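Local coordinates for protein hydroxyethylphosphonate dioxygenase (Streptomyces albus, PDB 6B9R) that probably uses a non-haem iron centre and dioxygen to cleave the carbon-carbon bond of 2-hydroxyethylphosphonate, yielding hydroxymethylphosphonate, at residues Leu39-Pro43 with Gly44-Asp48; Trp68-Glu72 with Arg73-Pro77; Ile439-Ile443 with Ala444-Leu448. All coordinates share one frame; numbering follows the deposited sequence.

All three contacts are local, each closing a short turn; they follow one another in series, without nesting or crossing. From the N terminus, contact 1 joins the end of helix 32-39 to helix 46-51. Contact 2 is a compact turn just after helix 58-67, on the way to strand 86-89, and its Trp-68 touches Leu-39 of contact 1 (CH2 to CD1, 3.8 Å). Contact 3 comes almost at the C terminus, where helix 438-443 runs out into the final loop. The common element is helix 10-27, which receives side chains from each: Phe-46, then Leu-70 and Leu-75, then Glu-445 and Leu-448. Contacts 2 and 3 also meet the second subunit.

Contact 1 of 3, residues Leu39-Pro43 with Gly44-Asp48; sequences LGLPP and GSFGD
Ser-45 and Pro-42 make the tight end of this short connection. The hydroxyl of Ser-45 sits between its own backbone N and carbonyl carbon (chi1 66°), which turns it back toward Pro-42, across the turn that Ser-45 closes. From there OG donates to Pro-42 O at 2.6 Å, in the carbonyl plane and on a lone pair. The same oxygen also takes the amide, Ser-45 N to Pro-42 O at 3.1 Å, but this donor stands above the carbonyl plane, 36° out of it. One carbonyl is thus gripped twice by one residue. The apolar lining of the hydroxyl comes from Pro-42 CD, 3.4 Å from Ser-45 OG, and from Leu-41 CB at 3.6 Å from that OG.

Behind the turn the contact is apolar. With CG anti to the backbone N (chi1 -166°), Phe-46 points its ring back at Leu-39 and Leu-41. Leu-41 CD1 meets it at the edge, near the ring plane, 3.9 Å from Phe-46 CD1. Leu-39 comes in at a slant, its CD1 4.0 Å from Phe-46 CE1. Helix 10-27 and helix 32-39 both touch the same ring, while helix 58-67 touches the two leucines.

The outer side is quite different: Pro-42, Pro-43 and Gly-44 are exposed, and Gly-44 turns the corner with a positive phi. Glu-36 of helix 32-39 ties back both this exposed turn and the start of the next helix, its OE1 taking Gly-44 N and its OE2 taking Phe-46 N. What results is a type II beta turn from Pro-42 to Ser-45 between two short helices, an arrangement consistent with the turn of a helix-turn-helix-like fold.

Contact 2 of 3, residues Trp68-Glu72 with Arg73-Pro77; sequences WPLNE and RDLLP
Asn-71 and Asp-74 both set CG beside the backbone N and anti to the carbonyl carbon (chi1 -54° and -55°); each torsion turns the group to the side of its own N, and that of Asp-74 lays its carboxylate back over the amide of Asn-71. The side chains cross at a slant, with amide and carboxylate planes turned 71° apart. Asp-74 OD2 takes the backbone amide, Asn-71 N, at 2.7 Å, and is met there from above the carboxylate plane. Asn-71 ND2 reaches the same OD2 at 3.1 Å, on its syn side and from the same face. A return bond runs along the backbone, Asp-74 N to Asn-71 O at 2.8 Å, so the two residues are tied in both directions. Leu-70 CB closes against the gripped oxygen, 3.4 Å from Asp-74 OD2.

The next residue repeats the step: Leu-75 N donates to Glu-72 O at 3.0 Å. On the apolar side Leu-70 CD1 rests against Leu-75 CD1 at 4.2 Å, and both leucines lean on Ala-24 of helix 10-27. A water joins two of the polar groups, accepting from Arg-73 N at 2.9 Å, inside the turn, and donating to Glu-72 OE1.

Much of the polar fringe belongs to the dimer. In the second subunit His-79 bonds to Asn-71 OD1 and to Glu-72 OE1, and Arg-118 O accepts from Asn-71 ND2, which fixes the amide's rotation. Arg-73 NH2 makes a salt bridge with Asp-215 of its own chain, and Arg-73 O takes Arg-73 NE of the second subunit. Two consecutive i+3 to i backbone bonds, with the Asp-74 carboxylate accepting from the amide of Asn-71, make a compact turn at the subunit interface. Its sequence recalls the closing part of the Cro/C1-type helix-turn-helix domain at 241-301, consistent with a related fold here.

Contact 3 of 3, residues Ile439-Ile443 with Ala444-Leu448; sequences IGRYI and AEDRL
Arg-441 lays its CD over the centre of the Arg-447 guanidinium, 3.7 Å from Arg-447 CZ. In return Arg-447 CD covers one face of the Arg-441 guanidinium, offset toward its rim, and the two flat groups lie almost parallel (4° apart). The like charges come close, 3.9 Å between Arg-441 NE and Arg-447 NE, but each arginine holds a carboxylate of its own.

Arg-441 bends at chi3 (61°), which presents its NE and NH1 side to Glu-445. The grip is two-pronged and side-on: Arg-441 NE donates to the syn lone pair of Glu-445 OE1 at 2.8 Å, and NH1 reaches Glu-445 OE2 at 3.0 Å. On its anti lone pair, OE1 also takes Asp-446 N at 3.0 Å, pinning the carboxylate. Arg-447 holds Asp-446 also side-on, but less flat, through Arg-447 NE to Asp-446 OD1 at 2.6 Å and NH2 to OD2. Ala-444, the first residue past helix 438-443, still donates its N to Gly-440 O, the last i+4 bond here.

Arg-441 NH1 and NH2 also donate to Gly-148 O and Lys-147 O of the second subunit, immediately before iron ligand His-149 in sequence, and the Arg-441 side chain lies about 10 Å from a bound iron. The two carboxylates probably balance the charges of the stacked guanidinium groups.

Contact 1 of 3, residues Leu39-Pro43 with Gly44-Asp48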
ATOM      1  N   LEU A  39      17.930  -3.222  23.465  1.00 22.63           N
ATOM      2  CA  LEU A  39      16.769  -3.989  23.891  1.00 19.10           C
ATOM      3  C   LEU A  39      16.919  -4.580  25.284  1.00 26.89           C
ATOM      4  O   LEU A  39      15.999  -5.258  25.749  1.00 27.68           O
ATOM      5  CB  LEU A  39      16.480  -5.108  22.880  1.00 19.85           C
ATOM      6  CG  LEU A  39      16.218  -4.685  21.425  1.00 22.36           C
ATOM      7  CD1 LEU A  39      16.121  -5.896  20.501  1.00 24.27           C
ATOM      8  CD2 LEU A  39      14.947  -3.849  21.303  1.00 25.95           C
ATOM      9  N   GLY A  40      18.040  -4.339  25.959  1.00 22.40           N
ATOM     10  CA  GLY A  40      18.261  -4.968  27.247  1.00 26.09           C
ATOM     11  C   GLY A  40      18.339  -6.478  27.184  1.00 29.02           C
ATOM     12  O   GLY A  40      17.892  -7.154  28.112  1.00 31.50           O
ATOM     13  N   LEU A  41      18.880  -7.026  26.105  1.00 26.15           N
ATOM     14  CA  LEU A  41      19.065  -8.464  26.007  1.00 21.17           C
ATOM     15  C   LEU A  41      20.429  -8.861  26.560  1.00 25.71           C
ATOM     16  O   LEU A  41      21.356  -8.045  26.611  1.00 23.47           O
ATOM     17  CB  LEU A  41      18.938  -8.910  24.557  1.00 21.06           C
ATOM     18  CG  LEU A  41      17.555  -8.643  23.940  1.00 27.67           C
ATOM     19  CD1 LEU A  41      17.577  -8.963  22.461  1.00 27.87           C
ATOM     20  CD2 LEU A  41      16.493  -9.462  24.656  1.00 27.48           C
ATOM     21  N   PRO A  42      20.581 -10.106  27.002  1.00 24.35           N
ATOM     22  CA  PRO A  42      21.900 -10.568  27.468  1.00 22.93           C
ATOM     23  C   PRO A  42      22.930 -10.403  26.366  1.00 24.13           C
ATOM     24  O   PRO A  42      22.626 -10.626  25.185  1.00 23.94           O
ATOM     25  CB  PRO A  42      21.661 -12.051  27.795  1.00 23.64           C
ATOM     26  CG  PRO A  42      20.187 -12.134  28.103  1.00 23.50           C
ATOM     27  CD  PRO A  42      19.537 -11.134  27.168  1.00 24.04           C
ATOM     28  N   PRO A  43      24.144  -9.960  26.697  1.00 26.89           N
ATOM     29  CA  PRO A  43      25.181  -9.863  25.666  1.00 22.81           C
ATOM     30  C   PRO A  43      25.392 -11.210  24.988  1.00 23.30           C
ATOM     31  O   PRO A  43      25.356 -12.264  25.629  1.00 23.90           O
ATOM     32  CB  PRO A  43      26.415  -9.409  26.451  1.00 25.56           C
ATOM     33  CG  PRO A  43      25.828  -8.595  27.572  1.00 22.80           C
ATOM     34  CD  PRO A  43      24.583  -9.366  27.972  1.00 24.35           C
ATOM     35  N   GLY A  44      25.580 -11.166  23.671  1.00 23.06           N
ATOM     36  CA  GLY A  44      25.759 -12.363  22.881  1.00 29.98           C
ATOM     37  C   GLY A  44      24.492 -13.093  22.468  1.00 28.87           C
ATOM     38  O   GLY A  44      24.589 -14.074  21.724  1.00 29.05           O
ATOM     39  N   SER A  45      23.307 -12.644  22.890  1.00 26.20           N
ATOM     40  CA  SER A  45      22.093 -13.434  22.711  1.00 25.33           C
ATOM     41  C   SER A  45      21.289 -13.095  21.456  1.00 28.29           C
ATOM     42  O   SER A  45      20.368 -13.849  21.122  1.00 26.54           O
ATOM     43  CB  SER A  45      21.175 -13.285  23.930  1.00 27.38           C
ATOM     44  OG  SER A  45      20.694 -11.954  24.046  1.00 24.76           O
ATOM     45  N   PHE A  46      21.597 -12.004  20.750  1.00 24.84           N
ATOM     46  CA  PHE A  46      20.686 -11.557  19.694  1.00 23.58           C
ATOM     47  C   PHE A  46      20.518 -12.627  18.621  1.00 27.71           C
ATOM     48  O   PHE A  46      19.414 -12.823  18.093  1.00 24.87           O
ATOM     49  CB  PHE A  46      21.173 -10.238  19.084  1.00 24.31           C
ATOM     50  CG  PHE A  46      20.129  -9.540  18.234  1.00 21.84           C
ATOM     51  CD1 PHE A  46      18.971  -9.027  18.811  1.00 20.08           C
ATOM     52  CD2 PHE A  46      20.309  -9.392  16.864  1.00 23.16           C
ATOM     53  CE1 PHE A  46      18.004  -8.384  18.030  1.00 20.50           C
ATOM     54  CE2 PHE A  46      19.339  -8.751  16.080  1.00 20.44           C
ATOM     55  CZ  PHE A  46      18.201  -8.244  16.672  1.00 19.26           C
ATOM     56  N   GLY A  47      21.597 -13.350  18.310  1.00 26.44           N
ATOM     57  CA  GLY A  47      21.512 -14.426  17.340  1.00 25.47           C
ATOM     58  C   GLY A  47      20.553 -15.531  17.741  1.00 30.35           C
ATOM     59  O   GLY A  47      19.997 -16.211  16.877  1.00 33.41           O
ATOM     60  N   ASP A  48      20.336 -15.724  19.048  1.00 25.09           N
ATOM     61  CA  ASP A  48      19.377 -16.740  19.480  1.00 27.96           C
ATOM     62  C   ASP A  48      17.937 -16.320  19.212  1.00 29.90           C
ATOM     63  O   ASP A  48      17.072 -17.177  18.990  1.00 30.86           O
ATOM     64  CB  ASP A  48      19.566 -17.045  20.956  1.00 33.11           C
ATOM     65  CG  ASP A  48      20.916 -17.667  21.244  1.00 43.34           C
ATOM     66  OD1 ASP A  48      21.294 -18.620  20.533  1.00 45.02           O
ATOM     67  OD2 ASP A  48      21.607 -17.184  22.157  1.00 50.07           O
TER

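Contact 2 of 3, residues Trp68-Glu72 with Arg73-Pro77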
ATOM      1  N   TRP A  68      13.203   1.698  20.208  1.00 15.79           N
ATOM      2  CA  TRP A  68      13.456   2.035  18.821  1.00 15.97           C
ATOM      3  C   TRP A  68      12.264   2.786  18.246  1.00 17.40           C
ATOM      4  O   TRP A  68      11.139   2.653  18.746  1.00 17.06           O
ATOM      5  CB  TRP A  68      13.697   0.772  17.978  1.00 15.52           C
ATOM      6  CG  TRP A  68      15.013   0.088  18.178  1.00 16.48           C
ATOM      7  CD1 TRP A  68      16.154   0.616  18.725  1.00 15.60           C
ATOM      8  CD2 TRP A  68      15.321  -1.269  17.829  1.00 18.61           C
ATOM      9  NE1 TRP A  68      17.155  -0.336  18.727  1.00 15.65           N
ATOM     10  CE2 TRP A  68      16.665  -1.502  18.197  1.00 18.54           C
ATOM     11  CE3 TRP A  68      14.589  -2.312  17.254  1.00 22.70           C
ATOM     12  CZ2 TRP A  68      17.294  -2.734  17.992  1.00 22.42           C
ATOM     13  CZ3 TRP A  68      15.210  -3.535  17.057  1.00 26.20           C
ATOM     14  CH2 TRP A  68      16.555  -3.733  17.430  1.00 19.01           C
ATOM     15  N   PRO A  69      12.469   3.589  17.170  1.00 18.48           N
ATOM     16  CA  PRO A  69      11.358   4.298  16.523  1.00 19.76           C
ATOM     17  C   PRO A  69      10.556   3.415  15.574  1.00 19.14           C
ATOM     18  O   PRO A  69      10.376   3.737  14.399  1.00 18.03           O
ATOM     19  CB  PRO A  69      12.069   5.422  15.763  1.00 28.44           C
ATOM     20  CG  PRO A  69      13.373   4.824  15.388  1.00 24.81           C
ATOM     21  CD  PRO A  69      13.771   4.000  16.609  1.00 20.40           C
ATOM     22  N   LEU A  70      10.084   2.281  16.080  1.00 15.82           N
ATOM     23  CA  LEU A  70       9.194   1.440  15.295  1.00 16.20           C
ATOM     24  C   LEU A  70       8.011   1.022  16.159  1.00 15.46           C
ATOM     25  O   LEU A  70       7.942   1.320  17.361  1.00 18.08           O
ATOM     26  CB  LEU A  70       9.928   0.221  14.715  1.00 20.97           C
ATOM     27  CG  LEU A  70      10.789  -0.685  15.608  1.00 25.70           C
ATOM     28  CD1 LEU A  70      10.012  -1.409  16.713  1.00 20.57           C
ATOM     29  CD2 LEU A  70      11.509  -1.693  14.735  1.00 25.35           C
ATOM     30  N   ASN A  71       7.073   0.320  15.523  1.00 15.46           N
ATOM     31  CA  ASN A  71       5.837  -0.113  16.143  1.00 17.55           C
ATOM     32  C   ASN A  71       5.839  -1.616  16.356  1.00 15.69           C
ATOM     33  O   ASN A  71       6.499  -2.362  15.627  1.00 17.64           O
ATOM     34  CB  ASN A  71       4.645   0.283  15.270  1.00 17.50           C
ATOM     35  CG  ASN A  71       4.655   1.740  14.965  1.00 16.15           C
ATOM     36  OD1 ASN A  71       4.306   2.557  15.817  1.00 19.38           O
ATOM     37  ND2 ASN A  71       5.101   2.092  13.762  1.00 16.70           N
ATOM     38  N   GLU A  72       5.092  -2.045  17.375  1.00 15.85           N
ATOM     39  CA  GLU A  72       4.877  -3.468  17.591  1.00 16.54           C
ATOM     40  C   GLU A  72       4.412  -4.137  16.303  1.00 25.61           C
ATOM     41  O   GLU A  72       4.850  -5.245  15.970  1.00 20.11           O
ATOM     42  CB  GLU A  72       3.858  -3.674  18.711  1.00 16.13           C
ATOM     43  CG  GLU A  72       4.283  -3.141  20.087  1.00 16.76           C
ATOM     44  CD  GLU A  72       3.855  -1.693  20.334  1.00 27.71           C
ATOM     45  OE1 GLU A  72       3.449  -1.007  19.369  1.00 27.67           O
ATOM     46  OE2 GLU A  72       3.931  -1.242  21.497  1.00 31.11           O
ATOM     47  N   ARG A  73       3.553  -3.445  15.546  1.00 24.38           N
ATOM     48  CA  ARG A  73       3.086  -3.929  14.251  1.00 26.25           C
ATOM     49  C   ARG A  73       4.238  -4.269  13.311  1.00 28.80           C
ATOM     50  O   ARG A  73       4.107  -5.165  12.467  1.00 24.03           O
ATOM     51  CB  ARG A  73       2.194  -2.866  13.596  1.00 28.24           C
ATOM     52  CG  ARG A  73       0.806  -3.286  13.276  1.00 31.17           C
ATOM     53  CD  ARG A  73       0.012  -2.149  12.596  1.00 25.18           C
ATOM     54  NE  ARG A  73      -0.910  -2.675  11.584  1.00 26.20           N
ATOM     55  CZ  ARG A  73      -0.752  -2.505  10.274  1.00 28.62           C
ATOM     56  NH1 ARG A  73      -1.628  -3.011   9.422  1.00 35.41           N
ATOM     57  NH2 ARG A  73       0.291  -1.829   9.821  1.00 36.24           N
ATOM     58  N   ASP A  74       5.353  -3.543  13.405  1.00 18.09           N
ATOM     59  CA  ASP A  74       6.455  -3.749  12.475  1.00 18.68           C
ATOM     60  C   ASP A  74       7.224  -5.031  12.745  1.00 23.13           C
ATOM     61  O   ASP A  74       8.029  -5.436  11.900  1.00 20.96           O
ATOM     62  CB  ASP A  74       7.398  -2.546  12.524  1.00 19.01           C
ATOM     63  CG  ASP A  74       6.671  -1.239  12.276  1.00 27.02           C
ATOM     64  OD1 ASP A  74       5.700  -1.244  11.481  1.00 26.19           O
ATOM     65  OD2 ASP A  74       7.057  -0.207  12.867  1.00 23.67           O
ATOM     66  N   LEU A  75       7.010  -5.674  13.892  1.00 17.42           N
ATOM     67  CA  LEU A  75       7.738  -6.885  14.238  1.00 19.72           C
ATOM     68  C   LEU A  75       6.861  -8.123  14.185  1.00 20.52           C
ATOM     69  O   LEU A  75       7.343  -9.224  14.489  1.00 20.41           O
ATOM     70  CB  LEU A  75       8.364  -6.756  15.635  1.00 17.69           C
ATOM     71  CG  LEU A  75       9.488  -5.718  15.792  1.00 18.60           C
ATOM     72  CD1 LEU A  75       9.896  -5.603  17.257  1.00 19.94           C
ATOM     73  CD2 LEU A  75      10.707  -6.058  14.936  1.00 21.04           C
ATOM     74  N   LEU A  76       5.585  -7.969  13.812  1.00 20.94           N
ATOM     75  CA  LEU A  76       4.656  -9.084  13.761  1.00 16.00           C
ATOM     76  C   LEU A  76       4.438  -9.535  12.329  1.00 15.94           C
ATOM     77  O   LEU A  76       4.129  -8.707  11.456  1.00 18.18           O
ATOM     78  CB  LEU A  76       3.321  -8.697  14.381  1.00 18.34           C
ATOM     79  CG  LEU A  76       3.339  -8.524  15.901  1.00 21.28           C
ATOM     80  CD1 LEU A  76       2.021  -7.965  16.333  1.00 18.09           C
ATOM     81  CD2 LEU A  76       3.591  -9.853  16.580  1.00 25.62           C
ATOM     82  N   PRO A  77       4.598 -10.820  12.052  1.00 16.03           N
ATOM     83  CA  PRO A  77       4.171 -11.364  10.764  1.00 17.07           C
ATOM     84  C   PRO A  77       2.657 -11.526  10.761  1.00 24.25           C
ATOM     85  O   PRO A  77       1.983 -11.319  11.769  1.00 26.96           O
ATOM     86  CB  PRO A  77       4.880 -12.722  10.718  1.00 16.13           C
ATOM     87  CG  PRO A  77       4.934 -13.131  12.171  1.00 21.77           C
ATOM     88  CD  PRO A  77       5.198 -11.849  12.923  1.00 19.89           C
TER
HETATM   89  O   HOH W   1       2.028  -1.292  16.817  1.00 22.95           O

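Contact 3 of 3, residues Ile439-Ile443 with Ala444-Leu448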
ATOM      1  N   ILE A 439      14.807 -11.088  -3.821  1.00 28.99           N
ATOM      2  CA  ILE A 439      13.433 -11.350  -3.406  1.00 29.06           C
ATOM      3  C   ILE A 439      13.413 -12.304  -2.219  1.00 22.32           C
ATOM      4  O   ILE A 439      12.629 -12.136  -1.277  1.00 21.82           O
ATOM      5  CB  ILE A 439      12.607 -11.874  -4.601  1.00 30.91           C
ATOM      6  CG1 ILE A 439      12.242 -10.712  -5.530  1.00 25.79           C
ATOM      7  CG2 ILE A 439      11.349 -12.605  -4.138  1.00 28.94           C
ATOM      8  CD1 ILE A 439      11.516 -11.135  -6.805  1.00 32.41           C
ATOM      9  N   GLY A 440      14.309 -13.292  -2.221  1.00 26.71           N
ATOM     10  CA  GLY A 440      14.403 -14.194  -1.083  1.00 28.02           C
ATOM     11  C   GLY A 440      14.662 -13.482   0.233  1.00 28.38           C
ATOM     12  O   GLY A 440      14.046 -13.804   1.251  1.00 24.83           O
ATOM     13  N   ARG A 441      15.589 -12.517   0.238  1.00 28.81           N
ATOM     14  CA  ARG A 441      15.894 -11.812   1.484  1.00 25.25           C
ATOM     15  C   ARG A 441      14.778 -10.849   1.861  1.00 26.81           C
ATOM     16  O   ARG A 441      14.560 -10.587   3.050  1.00 27.53           O
ATOM     17  CB  ARG A 441      17.221 -11.053   1.374  1.00 27.07           C
ATOM     18  CG  ARG A 441      18.471 -11.921   1.508  1.00 32.87           C
ATOM     19  CD  ARG A 441      19.759 -11.085   1.403  1.00 24.05           C
ATOM     20  NE  ARG A 441      19.855 -10.077   2.459  1.00 30.21           N
ATOM     21  CZ  ARG A 441      20.636  -9.005   2.387  1.00 26.44           C
ATOM     22  NH1 ARG A 441      20.658  -8.117   3.377  1.00 26.22           N
ATOM     23  NH2 ARG A 441      21.386  -8.816   1.304  1.00 24.24           N
ATOM     24  N   TYR A 442      14.077 -10.303   0.863  1.00 24.37           N
ATOM     25  CA  TYR A 442      12.900  -9.483   1.139  1.00 23.76           C
ATOM     26  C   TYR A 442      11.836 -10.300   1.853  1.00 21.87           C
ATOM     27  O   TYR A 442      11.239  -9.839   2.833  1.00 23.48           O
ATOM     28  CB  TYR A 442      12.371  -8.895  -0.170  1.00 20.72           C
ATOM     29  CG  TYR A 442      10.996  -8.260  -0.084  1.00 20.08           C
ATOM     30  CD1 TYR A 442      10.768  -7.151   0.714  1.00 21.13           C
ATOM     31  CD2 TYR A 442       9.931  -8.776  -0.815  1.00 21.04           C
ATOM     32  CE1 TYR A 442       9.506  -6.558   0.781  1.00 20.16           C
ATOM     33  CE2 TYR A 442       8.674  -8.196  -0.757  1.00 22.27           C
ATOM     34  CZ  TYR A 442       8.467  -7.082   0.044  1.00 18.99           C
ATOM     35  OH  TYR A 442       7.203  -6.509   0.099  1.00 21.16           O
ATOM     36  N   ILE A 443      11.626 -11.540   1.403  1.00 20.88           N
ATOM     37  CA  ILE A 443      10.668 -12.440   2.041  1.00 20.71           C
ATOM     38  C   ILE A 443      11.103 -12.781   3.460  1.00 22.22           C
ATOM     39  O   ILE A 443      10.287 -12.819   4.388  1.00 26.03           O
ATOM     40  CB  ILE A 443      10.496 -13.715   1.189  1.00 28.21           C
ATOM     41  CG1 ILE A 443       9.686 -13.401  -0.069  1.00 37.12           C
ATOM     42  CG2 ILE A 443       9.837 -14.829   1.995  1.00 32.14           C
ATOM     43  CD1 ILE A 443       8.466 -12.561   0.203  1.00 36.29           C
ATOM     44  N   ALA A 444      12.388 -13.056   3.649  1.00 22.05           N
ATOM     45  CA  ALA A 444      12.854 -13.533   4.944  1.00 27.36           C
ATOM     46  C   ALA A 444      14.327 -13.153   5.052  1.00 29.06           C
ATOM     47  O   ALA A 444      15.183 -13.831   4.480  1.00 27.50           O
ATOM     48  CB  ALA A 444      12.646 -15.034   5.077  1.00 28.53           C
ATOM     49  N   GLU A 445      14.599 -12.058   5.753  1.00 25.40           N
ATOM     50  CA  GLU A 445      15.978 -11.655   5.962  1.00 25.01           C
ATOM     51  C   GLU A 445      16.697 -12.718   6.773  1.00 33.53           C
ATOM     52  O   GLU A 445      16.144 -13.277   7.727  1.00 30.75           O
ATOM     53  CB  GLU A 445      16.050 -10.306   6.671  1.00 34.99           C
ATOM     54  CG  GLU A 445      17.476  -9.808   6.950  1.00 34.76           C
ATOM     55  CD  GLU A 445      18.279  -9.515   5.677  1.00 35.93           C
ATOM     56  OE1 GLU A 445      18.759 -10.464   5.019  1.00 31.42           O
ATOM     57  OE2 GLU A 445      18.437  -8.321   5.342  1.00 36.33           O
ATOM     58  N   ASP A 446      17.937 -13.000   6.381  1.00 32.87           N
ATOM     59  CA  ASP A 446      18.669 -14.132   6.925  1.00 34.67           C
ATOM     60  C   ASP A 446      20.090 -13.768   7.336  1.00 35.22           C
ATOM     61  O   ASP A 446      20.927 -14.666   7.481  1.00 35.49           O
ATOM     62  CB  ASP A 446      18.692 -15.285   5.913  1.00 38.67           C
ATOM     63  CG  ASP A 446      19.382 -14.912   4.593  1.00 42.20           C
ATOM     64  OD1 ASP A 446      19.872 -13.772   4.446  1.00 34.19           O
ATOM     65  OD2 ASP A 446      19.428 -15.770   3.684  1.00 46.82           O
ATOM     66  N   ARG A 447      20.398 -12.482   7.500  1.00 25.45           N
ATOM     67  CA  ARG A 447      21.792 -12.128   7.750  1.00 24.34           C
ATOM     68  C   ARG A 447      21.898 -10.688   8.234  1.00 25.81           C
ATOM     69  O   ARG A 447      21.046  -9.844   7.943  1.00 25.35           O
ATOM     70  CB  ARG A 447      22.645 -12.310   6.486  1.00 28.79           C
ATOM     71  CG  ARG A 447      22.330 -11.304   5.366  1.00 27.61           C
ATOM     72  CD  ARG A 447      22.893 -11.767   4.020  1.00 31.75           C
ATOM     73  NE  ARG A 447      22.213 -12.969   3.547  1.00 40.94           N
ATOM     74  CZ  ARG A 447      22.418 -13.535   2.362  1.00 52.75           C
ATOM     75  NH1 ARG A 447      23.289 -13.010   1.508  1.00 58.34           N
ATOM     76  NH2 ARG A 447      21.745 -14.632   2.031  1.00 46.88           N
ATOM     77  N   LEU A 448      22.982 -10.424   8.957  1.00 24.24           N
ATOM     78  CA  LEU A 448      23.407  -9.057   9.216  1.00 24.01           C
ATOM     79  C   LEU A 448      23.694  -8.350   7.894  1.00 28.92           C
ATOM     80  O   LEU A 448      24.093  -8.976   6.909  1.00 24.67           O
ATOM     81  CB  LEU A 448      24.663  -9.067  10.099  1.00 24.52           C
ATOM     82  CG  LEU A 448      25.249  -7.777  10.690  1.00 24.37           C
ATOM     83  CD1 LEU A 448      24.348  -7.163  11.762  1.00 25.62           C
ATOM     84  CD2 LEU A 448      26.614  -8.078  11.269  1.00 25.09           C
TER